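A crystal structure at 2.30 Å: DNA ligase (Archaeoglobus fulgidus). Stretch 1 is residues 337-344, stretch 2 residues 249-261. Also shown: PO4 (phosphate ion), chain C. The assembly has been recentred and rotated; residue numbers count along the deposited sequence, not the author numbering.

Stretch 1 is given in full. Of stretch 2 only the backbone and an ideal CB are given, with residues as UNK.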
ATOM      1  N   ALA A 337      19.484  12.089   5.529  1.00 36.22           N
ATOM      2  CA  ALA A 337      19.206  11.176   4.428  1.00 35.36           C
ATOM      3  C   ALA A 337      20.494  10.563   3.908  1.00 34.68           C
ATOM      4  O   ALA A 337      21.495  11.257   3.743  1.00 34.58           O
ATOM      5  CB  ALA A 337      18.461  11.896   3.307  1.00 35.17           C
ATOM      6  N   HIS A 338      20.451   9.254   3.672  1.00 33.81           N
ATOM      7  CA  HIS A 338      21.569   8.499   3.120  1.00 33.06           C
ATOM      8  C   HIS A 338      21.123   7.830   1.836  1.00 32.51           C
ATOM      9  O   HIS A 338      20.263   6.947   1.848  1.00 32.94           O
ATOM     10  CB  HIS A 338      22.068   7.452   4.114  1.00 32.96           C
ATOM     11  CG  HIS A 338      22.552   8.030   5.408  1.00 33.00           C
ATOM     12  ND1 HIS A 338      23.868   7.955   5.809  1.00 32.79           N
ATOM     13  CD2 HIS A 338      21.901   8.704   6.385  1.00 32.12           C
ATOM     14  CE1 HIS A 338      24.005   8.548   6.980  1.00 32.75           C
ATOM     15  NE2 HIS A 338      22.827   9.019   7.347  1.00 32.70           N
ATOM     16  N   PHE A 339      21.712   8.262   0.729  1.00 31.56           N
ATOM     17  CA  PHE A 339      21.361   7.755  -0.578  1.00 30.87           C
ATOM     18  C   PHE A 339      22.265   6.602  -0.986  1.00 30.38           C
ATOM     19  O   PHE A 339      23.462   6.619  -0.704  1.00 30.09           O
ATOM     20  CB  PHE A 339      21.367   8.893  -1.608  1.00 30.77           C
ATOM     21  CG  PHE A 339      20.319   9.936  -1.341  1.00 30.86           C
ATOM     22  CD1 PHE A 339      18.970   9.652  -1.547  1.00 29.49           C
ATOM     23  CD2 PHE A 339      20.675  11.202  -0.859  1.00 31.20           C
ATOM     24  CE1 PHE A 339      17.991  10.614  -1.284  1.00 29.32           C
ATOM     25  CE2 PHE A 339      19.696  12.178  -0.602  1.00 29.78           C
ATOM     26  CZ  PHE A 339      18.352  11.874  -0.814  1.00 29.57           C
ATOM     27  N   PHE A 340      21.665   5.589  -1.617  1.00 29.83           N
ATOM     28  CA  PHE A 340      22.380   4.381  -2.028  1.00 29.29           C
ATOM     29  C   PHE A 340      22.155   3.984  -3.484  1.00 29.04           C
ATOM     30  O   PHE A 340      22.827   3.094  -3.991  1.00 28.96           O
ATOM     31  CB  PHE A 340      22.064   3.200  -1.097  1.00 29.31           C
ATOM     32  CG  PHE A 340      20.594   2.850  -0.995  1.00 29.62           C
ATOM     33  CD1 PHE A 340      19.974   2.055  -1.964  1.00 29.74           C
ATOM     34  CD2 PHE A 340      19.840   3.268   0.104  1.00 30.17           C
ATOM     35  CE1 PHE A 340      18.623   1.706  -1.862  1.00 29.07           C
ATOM     36  CE2 PHE A 340      18.477   2.932   0.209  1.00 29.84           C
ATOM     37  CZ  PHE A 340      17.873   2.145  -0.781  1.00 29.19           C
ATOM     38  N   ASP A 341      21.203   4.629  -4.149  1.00 29.04           N
ATOM     39  CA  ASP A 341      20.963   4.366  -5.563  1.00 29.64           C
ATOM     40  C   ASP A 341      20.330   5.535  -6.326  1.00 29.45           C
ATOM     41  O   ASP A 341      19.835   6.495  -5.735  1.00 29.56           O
ATOM     42  CB  ASP A 341      20.136   3.085  -5.751  1.00 29.72           C
ATOM     43  CG  ASP A 341      20.669   2.210  -6.868  1.00 30.69           C
ATOM     44  OD1 ASP A 341      21.174   2.751  -7.877  1.00 32.08           O
ATOM     45  OD2 ASP A 341      20.589   0.977  -6.737  1.00 30.76           O
ATOM     46  N   ILE A 342      20.361   5.425  -7.647  1.00 29.52           N
ATOM     47  CA  ILE A 342      19.862   6.453  -8.553  1.00 29.67           C
ATOM     48  C   ILE A 342      19.155   5.753  -9.721  1.00 30.03           C
ATOM     49  O   ILE A 342      19.675   4.789 -10.286  1.00 29.39           O
ATOM     50  CB  ILE A 342      21.021   7.398  -9.016  1.00 29.89           C
ATOM     51  CG1 ILE A 342      20.523   8.480  -9.991  1.00 29.05           C
ATOM     52  CG2 ILE A 342      22.225   6.583  -9.572  1.00 29.09           C
ATOM     53  CD1 ILE A 342      21.529   9.591 -10.229  1.00 29.80           C
ATOM     54  N   LEU A 343      17.952   6.216 -10.052  1.00 30.78           N
ATOM     55  CA  LEU A 343      17.112   5.533 -11.045  1.00 31.77           C
ATOM     56  C   LEU A 343      16.988   6.394 -12.292  1.00 32.78           C
ATOM     57  O   LEU A 343      16.697   5.910 -13.388  1.00 32.79           O
ATOM     58  CB  LEU A 343      15.710   5.229 -10.494  1.00 31.19           C
ATOM     59  CG  LEU A 343      15.397   4.870  -9.025  1.00 32.17           C
ATOM     60  CD1 LEU A 343      14.049   4.138  -8.947  1.00 30.21           C
ATOM     61  CD2 LEU A 343      16.474   4.063  -8.322  1.00 30.91           C
ATOM     62  N   TYR A 344      17.216   7.686 -12.100  1.00 33.97           N
ATOM     63  CA  TYR A 344      17.046   8.664 -13.144  1.00 35.14           C
ATOM     64  C   TYR A 344      18.133   9.708 -13.014  1.00 35.61           C
ATOM     65  O   TYR A 344      18.358  10.259 -11.942  1.00 35.27           O
ATOM     66  CB  TYR A 344      15.674   9.307 -13.018  1.00 35.34           C
ATOM     67  CG  TYR A 344      15.277  10.180 -14.177  1.00 35.96           C
ATOM     68  CD1 TYR A 344      15.685  11.517 -14.241  1.00 35.76           C
ATOM     69  CD2 TYR A 344      14.476   9.677 -15.211  1.00 36.63           C
ATOM     70  CE1 TYR A 344      15.315  12.331 -15.307  1.00 36.53           C
ATOM     71  CE2 TYR A 344      14.085  10.493 -16.285  1.00 36.69           C
ATOM     72  CZ  TYR A 344      14.513  11.816 -16.321  1.00 36.59           C
ATOM     73  OH  TYR A 344      14.152  12.626 -17.368  1.00 36.71           O
ATOM     74  N   UNK A 249      28.774  -3.910  -0.817  1.00 39.37           N
ATOM     75  CA  UNK A 249      28.242  -4.013   0.536  1.00 37.74           C
ATOM     76  C   UNK A 249      28.035  -2.632   1.123  1.00 36.57           C
ATOM     77  O   UNK A 249      28.919  -1.783   1.061  1.00 36.31           O
ATOM     78  CB  UNK A 249      29.175  -4.836   1.427  1.00 37.74           C
ATOM     79  N   UNK A 250      26.851  -2.421   1.686  1.00 35.06           N
ATOM     80  CA  UNK A 250      26.498  -1.174   2.342  1.00 33.98           C
ATOM     81  C   UNK A 250      25.898  -1.494   3.704  1.00 32.74           C
ATOM     82  O   UNK A 250      25.532  -2.627   3.974  1.00 32.10           O
ATOM     83  CB  UNK A 250      25.525  -0.356   1.490  1.00 33.98           C
ATOM     84  N   UNK A 251      25.810  -0.486   4.558  1.00 31.91           N
ATOM     85  CA  UNK A 251      25.078  -0.597   5.807  1.00 31.43           C
ATOM     86  C   UNK A 251      23.590  -0.778   5.512  1.00 31.07           C
ATOM     87  O   UNK A 251      23.078  -0.217   4.549  1.00 30.94           O
ATOM     88  CB  UNK A 251      25.313   0.633   6.685  1.00 31.43           C
ATOM     89  N   UNK A 252      22.912  -1.590   6.320  1.00 30.70           N
ATOM     90  CA  UNK A 252      21.466  -1.510   6.414  1.00 30.39           C
ATOM     91  C   UNK A 252      21.060  -0.633   7.591  1.00 30.28           C
ATOM     92  O   UNK A 252      21.227  -1.022   8.752  1.00 30.12           O
ATOM     93  CB  UNK A 252      20.858  -2.907   6.551  1.00 30.39           C
ATOM     94  N   UNK A 253      20.505   0.537   7.270  1.00 30.10           N
ATOM     95  CA  UNK A 253      20.107   1.542   8.260  1.00 30.24           C
ATOM     96  C   UNK A 253      18.797   1.251   9.002  1.00 29.88           C
ATOM     97  O   UNK A 253      17.855   0.693   8.448  1.00 29.89           O
ATOM     98  CB  UNK A 253      19.983   2.899   7.564  1.00 30.24           C
ATOM     99  N   UNK A 254      18.757   1.631  10.271  1.00 29.78           N
ATOM    100  CA  UNK A 254      17.506   1.706  11.008  1.00 29.41           C
ATOM    101  C   UNK A 254      16.855   3.033  10.625  1.00 28.93           C
ATOM    102  O   UNK A 254      17.132   4.081  11.227  1.00 28.88           O
ATOM    103  CB  UNK A 254      17.726   1.594  12.518  1.00 29.41           C
ATOM    104  N   UNK A 255      16.017   2.984   9.596  1.00 28.28           N
ATOM    105  CA  UNK A 255      15.323   4.169   9.112  1.00 27.76           C
ATOM    106  C   UNK A 255      14.177   3.832   8.179  1.00 27.36           C
ATOM    107  O   UNK A 255      13.713   2.691   8.149  1.00 26.89           O
ATOM    108  CB  UNK A 255      16.308   5.098   8.399  1.00 27.76           C
ATOM    109  N   UNK A 256      13.710   4.836   7.432  1.00 26.75           N
ATOM    110  CA  UNK A 256      12.629   4.643   6.475  1.00 26.61           C
ATOM    111  C   UNK A 256      13.094   4.906   5.057  1.00 26.10           C
ATOM    112  O   UNK A 256      13.637   5.957   4.763  1.00 25.89           O
ATOM    113  CB  UNK A 256      11.446   5.552   6.815  1.00 26.61           C
ATOM    114  N   UNK A 257      12.850   3.942   4.180  1.00 25.97           N
ATOM    115  CA  UNK A 257      13.199   4.089   2.786  1.00 26.12           C
ATOM    116  C   UNK A 257      12.356   5.170   2.086  1.00 26.40           C
ATOM    117  O   UNK A 257      11.153   5.307   2.327  1.00 26.89           O
ATOM    118  CB  UNK A 257      13.033   2.746   2.073  1.00 26.12           C
ATOM    119  N   UNK A 258      13.016   5.959   1.256  1.00 26.32           N
ATOM    120  CA  UNK A 258      12.355   6.991   0.477  1.00 26.50           C
ATOM    121  C   UNK A 258      12.914   7.049  -0.938  1.00 26.71           C
ATOM    122  O   UNK A 258      13.996   6.503  -1.242  1.00 26.28           O
ATOM    123  CB  UNK A 258      12.503   8.351   1.161  1.00 26.50           C
ATOM    124  N   UNK A 259      12.157   7.718  -1.795  1.00 26.80           N
ATOM    125  CA  UNK A 259      12.577   7.969  -3.157  1.00 27.18           C
ATOM    126  C   UNK A 259      12.413   9.468  -3.437  1.00 27.40           C
ATOM    127  O   UNK A 259      11.342  10.040  -3.246  1.00 27.20           O
ATOM    128  CB  UNK A 259      11.774   7.122  -4.147  1.00 27.18           C
ATOM    129  N   UNK A 260      13.496  10.093  -3.871  1.00 28.48           N
ATOM    130  CA  UNK A 260      13.563  11.548  -4.004  1.00 29.21           C
ATOM    131  C   UNK A 260      13.648  11.944  -5.475  1.00 29.87           C
ATOM    132  O   UNK A 260      14.512  11.455  -6.209  1.00 29.83           O
ATOM    133  CB  UNK A 260      14.762  12.105  -3.234  1.00 29.21           C
ATOM    134  N   UNK A 261      12.730  12.820  -5.889  1.00 30.64           N
ATOM    135  CA  UNK A 261      12.632  13.276  -7.273  1.00 31.87           C
ATOM    136  C   UNK A 261      12.924  14.782  -7.372  1.00 33.20           C
ATOM    137  O   UNK A 261      12.312  15.584  -6.658  1.00 33.10           O
ATOM    138  CB  UNK A 261      11.244  12.965  -7.836  1.00 31.87           C
TER
HETATM  139  P   PO4 C 557      13.080  -4.691   6.936  1.00 56.04           P
HETATM  140  O1  PO4 C 557      13.912  -3.720   7.740  1.00 56.03           O
HETATM  141  O2  PO4 C 557      13.789  -6.003   6.714  1.00 55.87           O
HETATM  142  O3  PO4 C 557      11.777  -4.924   7.661  1.00 56.25           O
HETATM  143  O4  PO4 C 557      12.818  -4.084   5.584  1.00 57.07           O

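Stretch 1 continues a strand that begins before Ala337, and the chain turns a corner at Leu343. Along it, His338 and Phe340 direct their CA-to-CB bonds toward stretch 2, whereas that of Phe339 points away, although its ring reaches back. The two backbones lie well apart, so side chains must bridge the gap.

Position 249 has extended backbone angles (-124/131) and nothing of stretch 1 in reach. Many residues would fit, beta-branched ones especially; it is Val249.

At position 250 the CB points toward Phe340, whose CA is 8.2 Å from the CA of 250. A long side chain is needed to cross this space: an apolar one would suit the ring, a long donor could aim at Phe340 O, and an acceptor could reach it through a water. The residue is Glu250. Its OE1 approaches Phe340 CB at 3.6 Å, a packing contact. A water O lies 2.6 Å from Glu250 OE2 and 2.6 Å from Phe340 O, within hydrogen-bonding distance of both, and bridges two acceptors that could not pair directly.

Position 251 points sideways, leaving size and polarity open; Trp251 occupies it without touching stretch 1. Position 252 is out of reach of stretch 1, but its CB lies on the side of the phosphate ion, and a long basic chain could reach it. Lys252 does so, with NZ donating to PO4 O1 at 2.7 Å.

Position 253 directs its CB toward His338, with 8.8 Å between the two CA atoms. That distance favours a large, flat or long apolar group, and an aromatic would match the imidazole well. Phe253, with chi1 in m, brings CZ to 3.8 Å from His338 ND1. The ring planes meet at 38°, an oblique pairing, and His338 CB sits over one face of the phenyl ring.

Positions 254 and 256 are out of reach of stretch 1, which sets no demand on them, so polar or small groups would do; the angles of 255 (-166/-164) suit glycine. They are Asp254, Ser256 and Gly255.

At 257 the CB points sideways, yet the edge of the Phe340 ring lies within reach of a long chain, whether aliphatic or basic. Arg257 extends with chi1 to chi3 all t, and its NE comes to 3.4 Å from Phe340 CZ, close to the plane of that ring.

Position 258 is again sideways, with no atom of stretch 1 close to limit its size, so many groups would fit; Val258 makes no close contact.

From 259 a sideways CB could still send a long chain to Leu343. Methionine, leucine or glutamine are all plausible. Gln259 places NE2 3.6 Å from Leu343 CD1.

Position 260 points toward Phe339, and its ideal CB is already 4.1 Å from Phe339 CE1, so a compact apolar group is favoured. Val260 packs CG2 3.7 Å from Phe339 CE1, at the ring's edge.

Position 261 turns sideways and is little constrained by stretch 1, so polar, aromatic or aliphatic groups could all be placed; it is His261, and His261 NE2 donates to Gln259 OE1 at 2.8 Å.

Stretch 2, residues 249-261: VEWKFDGSRVQVH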
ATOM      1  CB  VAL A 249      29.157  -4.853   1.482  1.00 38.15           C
ATOM      2  CG1 VAL A 249      28.466  -5.099   2.823  1.00 37.89           C
ATOM      3  CG2 VAL A 249      29.534  -6.190   0.854  1.00 37.62           C
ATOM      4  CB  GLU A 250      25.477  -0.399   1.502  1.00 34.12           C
ATOM      5  CG  GLU A 250      25.991   0.066   0.148  1.00 35.92           C
ATOM      6  CD  GLU A 250      24.905   0.159  -0.924  1.00 38.00           C
ATOM      7  OE1 GLU A 250      23.696   0.087  -0.594  1.00 37.58           O
ATOM      8  OE2 GLU A 250      25.274   0.298  -2.115  1.00 39.63           O
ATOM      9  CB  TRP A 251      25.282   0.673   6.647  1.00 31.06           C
ATOM     10  CG  TRP A 251      26.606   0.760   7.359  1.00 30.75           C
ATOM     11  CD1 TRP A 251      27.724  -0.002   7.129  1.00 30.87           C
ATOM     12  CD2 TRP A 251      26.959   1.680   8.403  1.00 30.71           C
ATOM     13  NE1 TRP A 251      28.739   0.377   7.974  1.00 30.98           N
ATOM     14  CE2 TRP A 251      28.300   1.410   8.761  1.00 31.20           C
ATOM     15  CE3 TRP A 251      26.274   2.709   9.066  1.00 30.30           C
ATOM     16  CZ2 TRP A 251      28.966   2.124   9.763  1.00 31.09           C
ATOM     17  CZ3 TRP A 251      26.936   3.425  10.051  1.00 30.52           C
ATOM     18  CH2 TRP A 251      28.268   3.130  10.391  1.00 30.91           C
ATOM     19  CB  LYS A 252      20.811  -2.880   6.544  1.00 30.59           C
ATOM     20  CG  LYS A 252      19.305  -2.755   6.426  1.00 30.68           C
ATOM     21  CD  LYS A 252      18.627  -4.089   6.392  1.00 33.32           C
ATOM     22  CE  LYS A 252      17.211  -3.946   5.875  1.00 33.06           C
ATOM     23  NZ  LYS A 252      16.388  -3.085   6.757  1.00 34.30           N
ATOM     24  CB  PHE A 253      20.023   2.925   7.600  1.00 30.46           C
ATOM     25  CG  PHE A 253      21.312   3.373   6.971  1.00 32.07           C
ATOM     26  CD1 PHE A 253      22.293   4.007   7.735  1.00 32.63           C
ATOM     27  CD2 PHE A 253      21.547   3.164   5.610  1.00 33.71           C
ATOM     28  CE1 PHE A 253      23.493   4.421   7.153  1.00 33.12           C
ATOM     29  CE2 PHE A 253      22.745   3.569   5.015  1.00 33.10           C
ATOM     30  CZ  PHE A 253      23.720   4.197   5.786  1.00 32.49           C
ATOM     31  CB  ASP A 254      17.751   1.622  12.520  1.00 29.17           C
ATOM     32  CG  ASP A 254      16.455   1.659  13.334  1.00 30.70           C
ATOM     33  OD1 ASP A 254      15.372   1.878  12.751  1.00 31.67           O
ATOM     34  OD2 ASP A 254      16.517   1.468  14.566  1.00 31.53           O
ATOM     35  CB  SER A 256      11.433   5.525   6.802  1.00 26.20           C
ATOM     36  OG  SER A 256      11.007   5.300   8.126  1.00 28.90           O
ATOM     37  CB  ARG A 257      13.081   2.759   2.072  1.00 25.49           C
ATOM     38  CG  ARG A 257      13.880   2.728   0.798  1.00 26.32           C
ATOM     39  CD  ARG A 257      14.097   1.328   0.316  1.00 24.46           C
ATOM     40  NE  ARG A 257      14.557   1.324  -1.060  1.00 21.53           N
ATOM     41  CZ  ARG A 257      14.653   0.231  -1.807  1.00 21.96           C
ATOM     42  NH1 ARG A 257      14.314  -0.958  -1.303  1.00 19.15           N
ATOM     43  NH2 ARG A 257      15.075   0.327  -3.062  1.00 19.50           N
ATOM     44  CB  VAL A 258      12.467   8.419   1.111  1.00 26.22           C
ATOM     45  CG1 VAL A 258      11.793   8.471   2.459  1.00 25.79           C
ATOM     46  CG2 VAL A 258      13.924   8.898   1.168  1.00 26.04           C
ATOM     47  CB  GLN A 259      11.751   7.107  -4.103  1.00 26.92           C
ATOM     48  CG  GLN A 259      12.216   7.120  -5.525  1.00 26.96           C
ATOM     49  CD  GLN A 259      11.344   6.264  -6.392  1.00 26.03           C
ATOM     50  OE1 GLN A 259      10.391   6.749  -6.997  1.00 26.77           O
ATOM     51  NE2 GLN A 259      11.638   4.971  -6.433  1.00 25.26           N
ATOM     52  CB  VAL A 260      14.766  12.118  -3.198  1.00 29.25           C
ATOM     53  CG1 VAL A 260      15.032  13.586  -3.547  1.00 29.92           C
ATOM     54  CG2 VAL A 260      14.521  11.948  -1.698  1.00 29.04           C
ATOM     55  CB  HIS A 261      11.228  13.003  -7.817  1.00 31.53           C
ATOM     56  CG  HIS A 261      10.869  11.554  -7.893  1.00 29.96           C
ATOM     57  ND1 HIS A 261      10.716  10.891  -9.091  1.00 29.17           N
ATOM     58  CD2 HIS A 261      10.611  10.645  -6.924  1.00 28.16           C
ATOM     59  CE1 HIS A 261      10.386   9.633  -8.859  1.00 28.57           C
ATOM     60  NE2 HIS A 261      10.316   9.459  -7.551  1.00 28.61           N
TER
HETATM   61  O   HOH W   1      25.358   2.598  -3.404  1.00 34.71           O
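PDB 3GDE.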